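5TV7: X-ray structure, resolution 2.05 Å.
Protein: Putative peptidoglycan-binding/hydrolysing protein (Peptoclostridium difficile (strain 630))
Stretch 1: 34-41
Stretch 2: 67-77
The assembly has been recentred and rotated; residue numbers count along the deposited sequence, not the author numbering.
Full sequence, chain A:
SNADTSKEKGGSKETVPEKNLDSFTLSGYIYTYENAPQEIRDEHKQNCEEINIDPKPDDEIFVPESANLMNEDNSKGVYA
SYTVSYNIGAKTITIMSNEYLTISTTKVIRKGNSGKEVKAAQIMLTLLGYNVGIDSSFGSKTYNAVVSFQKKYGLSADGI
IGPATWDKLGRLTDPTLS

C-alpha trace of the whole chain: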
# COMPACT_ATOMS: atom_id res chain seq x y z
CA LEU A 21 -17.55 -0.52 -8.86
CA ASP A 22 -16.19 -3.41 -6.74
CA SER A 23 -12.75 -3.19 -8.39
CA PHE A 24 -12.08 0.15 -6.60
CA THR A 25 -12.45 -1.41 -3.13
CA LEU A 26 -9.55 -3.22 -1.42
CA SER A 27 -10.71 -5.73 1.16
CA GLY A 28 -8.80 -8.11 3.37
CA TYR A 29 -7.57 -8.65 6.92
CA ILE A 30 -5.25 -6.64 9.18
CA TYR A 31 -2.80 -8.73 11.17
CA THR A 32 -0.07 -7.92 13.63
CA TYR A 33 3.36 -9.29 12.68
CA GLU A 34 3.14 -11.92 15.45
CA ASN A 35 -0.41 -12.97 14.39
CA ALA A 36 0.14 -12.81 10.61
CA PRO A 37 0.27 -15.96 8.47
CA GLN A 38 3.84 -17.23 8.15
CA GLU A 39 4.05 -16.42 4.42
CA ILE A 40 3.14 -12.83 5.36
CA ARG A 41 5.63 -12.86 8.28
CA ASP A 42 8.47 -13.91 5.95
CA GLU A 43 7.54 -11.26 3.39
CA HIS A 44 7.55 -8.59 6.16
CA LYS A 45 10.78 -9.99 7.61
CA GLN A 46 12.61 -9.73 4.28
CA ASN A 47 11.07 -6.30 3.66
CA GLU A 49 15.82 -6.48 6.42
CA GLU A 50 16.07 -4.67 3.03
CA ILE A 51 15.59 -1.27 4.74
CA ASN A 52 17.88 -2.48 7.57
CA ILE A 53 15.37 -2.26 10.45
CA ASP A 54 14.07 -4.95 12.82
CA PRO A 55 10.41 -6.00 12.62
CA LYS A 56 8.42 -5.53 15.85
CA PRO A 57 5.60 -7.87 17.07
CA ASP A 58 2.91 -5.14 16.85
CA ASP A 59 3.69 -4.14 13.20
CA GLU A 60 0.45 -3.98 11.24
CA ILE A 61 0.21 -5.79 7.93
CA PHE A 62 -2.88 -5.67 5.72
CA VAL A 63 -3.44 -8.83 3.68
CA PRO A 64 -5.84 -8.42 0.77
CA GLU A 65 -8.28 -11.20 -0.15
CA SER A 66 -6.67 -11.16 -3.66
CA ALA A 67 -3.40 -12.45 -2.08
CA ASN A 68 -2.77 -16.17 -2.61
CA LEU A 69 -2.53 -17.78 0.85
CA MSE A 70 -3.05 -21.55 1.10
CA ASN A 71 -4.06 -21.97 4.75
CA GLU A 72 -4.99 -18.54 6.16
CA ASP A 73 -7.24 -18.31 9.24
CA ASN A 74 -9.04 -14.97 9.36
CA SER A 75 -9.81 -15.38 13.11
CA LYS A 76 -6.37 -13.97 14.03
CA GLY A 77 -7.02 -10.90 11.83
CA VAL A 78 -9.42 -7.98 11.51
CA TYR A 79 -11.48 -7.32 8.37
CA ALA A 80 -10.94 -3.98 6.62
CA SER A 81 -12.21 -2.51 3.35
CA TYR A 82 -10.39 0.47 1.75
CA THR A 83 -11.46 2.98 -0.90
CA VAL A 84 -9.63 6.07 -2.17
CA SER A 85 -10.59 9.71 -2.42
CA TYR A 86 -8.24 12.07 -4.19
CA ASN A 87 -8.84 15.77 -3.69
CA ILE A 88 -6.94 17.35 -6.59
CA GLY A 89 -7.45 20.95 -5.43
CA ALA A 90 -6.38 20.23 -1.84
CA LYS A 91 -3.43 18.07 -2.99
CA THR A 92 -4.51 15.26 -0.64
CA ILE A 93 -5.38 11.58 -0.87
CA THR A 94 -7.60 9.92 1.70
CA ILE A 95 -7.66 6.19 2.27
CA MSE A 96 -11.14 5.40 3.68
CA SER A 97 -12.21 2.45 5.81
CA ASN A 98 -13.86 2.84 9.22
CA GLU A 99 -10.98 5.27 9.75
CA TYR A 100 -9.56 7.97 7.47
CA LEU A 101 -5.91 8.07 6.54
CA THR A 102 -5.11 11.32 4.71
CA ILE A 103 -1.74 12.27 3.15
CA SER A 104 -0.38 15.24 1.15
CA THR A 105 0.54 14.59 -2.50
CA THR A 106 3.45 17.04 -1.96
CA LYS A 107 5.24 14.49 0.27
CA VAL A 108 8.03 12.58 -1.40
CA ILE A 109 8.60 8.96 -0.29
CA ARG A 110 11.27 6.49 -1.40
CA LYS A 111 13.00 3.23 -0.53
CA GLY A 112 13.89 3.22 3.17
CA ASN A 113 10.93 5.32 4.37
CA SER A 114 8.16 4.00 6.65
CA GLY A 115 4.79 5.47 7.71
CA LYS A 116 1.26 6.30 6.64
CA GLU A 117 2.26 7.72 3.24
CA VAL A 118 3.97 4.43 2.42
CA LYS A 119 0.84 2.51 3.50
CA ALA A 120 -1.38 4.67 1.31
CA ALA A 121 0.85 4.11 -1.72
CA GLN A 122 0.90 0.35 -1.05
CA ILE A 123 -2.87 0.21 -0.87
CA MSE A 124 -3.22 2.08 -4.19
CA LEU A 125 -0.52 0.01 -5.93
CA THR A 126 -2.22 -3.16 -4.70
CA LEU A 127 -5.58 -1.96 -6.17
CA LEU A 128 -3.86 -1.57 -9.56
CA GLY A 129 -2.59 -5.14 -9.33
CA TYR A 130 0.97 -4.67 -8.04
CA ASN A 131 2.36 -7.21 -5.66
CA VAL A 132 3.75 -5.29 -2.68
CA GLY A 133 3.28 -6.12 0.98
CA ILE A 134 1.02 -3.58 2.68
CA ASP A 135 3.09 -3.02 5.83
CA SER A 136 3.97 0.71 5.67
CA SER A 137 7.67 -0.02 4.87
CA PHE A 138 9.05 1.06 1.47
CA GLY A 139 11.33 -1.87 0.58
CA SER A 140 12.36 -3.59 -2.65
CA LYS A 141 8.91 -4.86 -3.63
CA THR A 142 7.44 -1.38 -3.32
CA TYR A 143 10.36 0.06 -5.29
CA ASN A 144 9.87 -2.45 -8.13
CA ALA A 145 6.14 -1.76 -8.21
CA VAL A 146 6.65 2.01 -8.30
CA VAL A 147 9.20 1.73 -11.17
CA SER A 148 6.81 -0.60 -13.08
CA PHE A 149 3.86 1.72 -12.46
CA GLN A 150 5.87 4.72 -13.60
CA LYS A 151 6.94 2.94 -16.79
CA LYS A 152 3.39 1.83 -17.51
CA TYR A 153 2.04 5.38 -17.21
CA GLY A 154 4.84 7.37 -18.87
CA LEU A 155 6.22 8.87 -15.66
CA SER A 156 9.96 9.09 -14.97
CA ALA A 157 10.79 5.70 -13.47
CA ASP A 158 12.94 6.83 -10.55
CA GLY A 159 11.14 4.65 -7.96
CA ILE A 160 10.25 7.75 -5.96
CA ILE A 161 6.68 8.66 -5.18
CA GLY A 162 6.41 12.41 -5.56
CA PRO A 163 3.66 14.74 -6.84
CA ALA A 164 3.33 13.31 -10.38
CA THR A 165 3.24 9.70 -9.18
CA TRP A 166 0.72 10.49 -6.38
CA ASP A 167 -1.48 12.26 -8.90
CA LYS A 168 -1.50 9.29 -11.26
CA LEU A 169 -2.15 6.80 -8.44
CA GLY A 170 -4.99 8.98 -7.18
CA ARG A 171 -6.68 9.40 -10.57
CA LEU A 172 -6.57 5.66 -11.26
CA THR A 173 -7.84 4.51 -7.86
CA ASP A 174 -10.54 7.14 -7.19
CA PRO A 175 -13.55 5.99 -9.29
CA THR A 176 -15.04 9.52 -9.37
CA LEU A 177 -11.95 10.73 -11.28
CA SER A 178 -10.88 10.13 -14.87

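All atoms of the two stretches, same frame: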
# COMPACT_ATOMS: atom_id res chain seq x y z
N GLU A 34 3.16 -10.65 14.71
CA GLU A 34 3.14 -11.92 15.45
C GLU A 34 1.93 -12.81 15.10
O GLU A 34 2.04 -14.03 15.13
CB GLU A 34 3.27 -11.70 16.96
CG GLU A 34 2.18 -10.86 17.61
CD GLU A 34 2.32 -10.80 19.13
OE1 GLU A 34 3.15 -11.55 19.70
OE2 GLU A 34 1.58 -10.02 19.76
N ASN A 35 0.80 -12.20 14.75
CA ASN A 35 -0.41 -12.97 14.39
C ASN A 35 -0.52 -13.32 12.91
O ASN A 35 -1.30 -14.20 12.54
CB ASN A 35 -1.69 -12.22 14.79
CG ASN A 35 -1.82 -12.03 16.29
OD1 ASN A 35 -2.35 -11.02 16.75
ND2 ASN A 35 -1.35 -13.00 17.06
N ALA A 36 0.23 -12.62 12.07
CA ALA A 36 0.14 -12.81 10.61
C ALA A 36 0.48 -14.22 10.15
O ALA A 36 1.26 -14.91 10.81
CB ALA A 36 1.03 -11.80 9.89
N PRO A 37 -0.10 -14.65 9.02
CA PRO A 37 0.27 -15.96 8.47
C PRO A 37 1.77 -15.97 8.20
O PRO A 37 2.34 -14.91 7.89
CB PRO A 37 -0.53 -16.05 7.17
CG PRO A 37 -1.67 -15.11 7.34
CD PRO A 37 -1.18 -14.01 8.23
N GLN A 38 2.39 -17.13 8.31
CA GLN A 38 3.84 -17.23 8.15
C GLN A 38 4.38 -16.70 6.82
O GLN A 38 5.45 -16.10 6.79
CB GLN A 38 4.32 -18.68 8.37
CG GLN A 38 5.83 -18.79 8.50
CD GLN A 38 6.38 -17.96 9.65
OE1 GLN A 38 5.73 -17.78 10.68
NE2 GLN A 38 7.60 -17.46 9.48
N GLU A 39 3.65 -16.92 5.74
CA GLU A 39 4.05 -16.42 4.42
C GLU A 39 4.10 -14.88 4.42
O GLU A 39 4.96 -14.27 3.76
CB GLU A 39 3.10 -16.95 3.35
CG GLU A 39 3.48 -16.56 1.94
CD GLU A 39 2.72 -17.34 0.88
OE1 GLU A 39 2.21 -18.45 1.18
OE2 GLU A 39 2.67 -16.86 -0.28
N ILE A 40 3.20 -14.28 5.19
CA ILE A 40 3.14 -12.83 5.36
C ILE A 40 4.26 -12.39 6.31
O ILE A 40 4.89 -11.36 6.09
CB ILE A 40 1.74 -12.39 5.87
CG1 ILE A 40 0.65 -12.82 4.87
CG2 ILE A 40 1.69 -10.89 6.11
CD1 ILE A 40 0.83 -12.28 3.46
N ARG A 41 4.54 -13.18 7.35
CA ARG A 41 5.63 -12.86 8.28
C ARG A 41 6.98 -12.84 7.57
O ARG A 41 7.80 -11.97 7.83
CB ARG A 41 5.68 -13.84 9.44
CG ARG A 41 4.62 -13.61 10.50
CD ARG A 41 4.70 -14.66 11.61
NE ARG A 41 6.06 -14.81 12.15
CZ ARG A 41 6.61 -14.04 13.10
NH1 ARG A 41 7.85 -14.29 13.51
NH2 ARG A 41 5.94 -13.02 13.63
N ALA A 67 -4.67 -11.74 -2.36
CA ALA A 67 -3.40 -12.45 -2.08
C ALA A 67 -3.62 -13.96 -1.97
O ALA A 67 -4.57 -14.42 -1.35
CB ALA A 67 -2.76 -11.92 -0.81
N ASN A 68 -2.70 -14.71 -2.58
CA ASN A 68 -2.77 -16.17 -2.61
C ASN A 68 -2.13 -16.83 -1.39
O ASN A 68 -0.93 -17.10 -1.37
CB ASN A 68 -2.11 -16.68 -3.90
CG ASN A 68 -2.19 -18.19 -4.05
OD1 ASN A 68 -3.05 -18.84 -3.45
ND2 ASN A 68 -1.31 -18.75 -4.86
N LEU A 69 -2.95 -17.08 -0.37
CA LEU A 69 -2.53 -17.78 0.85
C LEU A 69 -3.24 -19.12 0.88
O LEU A 69 -4.46 -19.19 0.68
CB LEU A 69 -2.86 -16.96 2.10
CG LEU A 69 -2.16 -15.60 2.24
CD1 LEU A 69 -2.63 -14.88 3.49
CD2 LEU A 69 -0.64 -15.76 2.25
N MSE A 70 -2.49 -20.19 1.13
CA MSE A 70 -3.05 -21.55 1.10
C MSE A 70 -3.90 -21.87 2.30
O MSE A 70 -5.04 -22.31 2.15
CB MSE A 70 -1.92 -22.58 0.93
CG MSE A 70 -2.30 -23.66 -0.08
SE MSE A 70 -2.11 -22.97 -1.92
CE MSE A 70 -0.37 -23.78 -2.39
N ASN A 71 -3.36 -21.66 3.50
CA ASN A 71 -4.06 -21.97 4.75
C ASN A 71 -4.07 -20.78 5.71
O ASN A 71 -3.39 -20.79 6.74
CB ASN A 71 -3.41 -23.19 5.42
CG ASN A 71 -3.47 -24.44 4.56
OD1 ASN A 71 -4.44 -24.67 3.84
ND2 ASN A 71 -2.44 -25.26 4.65
N GLU A 72 -4.85 -19.76 5.36
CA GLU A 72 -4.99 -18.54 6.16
C GLU A 72 -6.24 -18.63 7.04
O GLU A 72 -7.32 -18.95 6.55
CB GLU A 72 -5.12 -17.32 5.24
CG GLU A 72 -5.25 -15.97 5.96
CD GLU A 72 -5.58 -14.81 5.03
OE1 GLU A 72 -5.54 -13.65 5.49
OE2 GLU A 72 -5.89 -15.05 3.84
N ASP A 73 -6.08 -18.36 8.34
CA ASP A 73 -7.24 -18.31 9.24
C ASP A 73 -7.48 -16.83 9.56
O ASP A 73 -6.61 -16.13 10.10
CB ASP A 73 -7.08 -19.20 10.50
CG ASP A 73 -6.02 -18.70 11.47
OD1 ASP A 73 -4.99 -18.14 11.03
OD2 ASP A 73 -6.21 -18.90 12.69
N ASN A 74 -8.66 -16.37 9.19
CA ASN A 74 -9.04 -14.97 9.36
C ASN A 74 -9.31 -14.60 10.82
O ASN A 74 -9.31 -13.41 11.16
CB ASN A 74 -10.28 -14.69 8.52
CG ASN A 74 -10.13 -15.16 7.08
OD1 ASN A 74 -9.02 -15.47 6.63
ND2 ASN A 74 -11.24 -15.22 6.36
N SER A 75 -9.54 -15.60 11.67
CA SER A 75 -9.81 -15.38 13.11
C SER A 75 -8.74 -14.54 13.82
O SER A 75 -9.07 -13.74 14.69
CB SER A 75 -10.00 -16.72 13.84
OG SER A 75 -8.84 -17.53 13.76
N LYS A 76 -7.48 -14.73 13.43
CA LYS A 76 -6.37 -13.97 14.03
C LYS A 76 -6.29 -12.53 13.51
O LYS A 76 -5.57 -11.71 14.09
CB LYS A 76 -5.03 -14.68 13.76
CG LYS A 76 -4.96 -16.10 14.30
CD LYS A 76 -3.65 -16.79 13.93
CE LYS A 76 -2.46 -16.28 14.73
NZ LYS A 76 -2.55 -16.62 16.18
N GLY A 77 -7.02 -12.23 12.43
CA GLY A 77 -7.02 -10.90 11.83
C GLY A 77 -8.28 -10.09 12.04
O GLY A 77 -9.20 -10.51 12.74

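No hydrogen bond links the two stretches; they meet through van der Waals packing, which buries 366 Å² in total. Leu69 is the hub. Its CA-to-CB bond points sideways, but the m,t rotamer carries both methyls nearer to stretch 1. CD1 of Leu69 lies 4.0 Å from CG of Pro37, and CD2 of Leu69 lies 4.0 Å from CD1 of Ile40. A branched leucine suits this place: both methyls lie against Ile40, CD1 also meets Pro37 and CD2 also meets Glu39.

Ile40 is buried and points toward stretch 2. Its m,m rotamer extends CD1 to the Leu69 methyl. Pro37 occupies the N-cap position of the helix, and its O accepts the backbone bond from Arg41 N (2.9 Å). Its CA-to-CB bond points toward stretch 2, and CG of Pro37 also sits 3.9 Å from CG of Glu72. The extended t,t chain of Glu72 thus offers its aliphatic part here, while OE1 is hydrogen-bonded elsewhere in the structure.

Glu39 is also extended, t,t. Its carboxylate carbon CD lies 4.0 Å from CD2 of Leu69, and the residue as a whole remains exposed.

At the other end, Lys76 follows m,t,p,p. The two final p turns bend the chain, and CE of Lys76 comes 3.2 Å from O of Asn35. The contact is through carbon, and the lysine remains exposed.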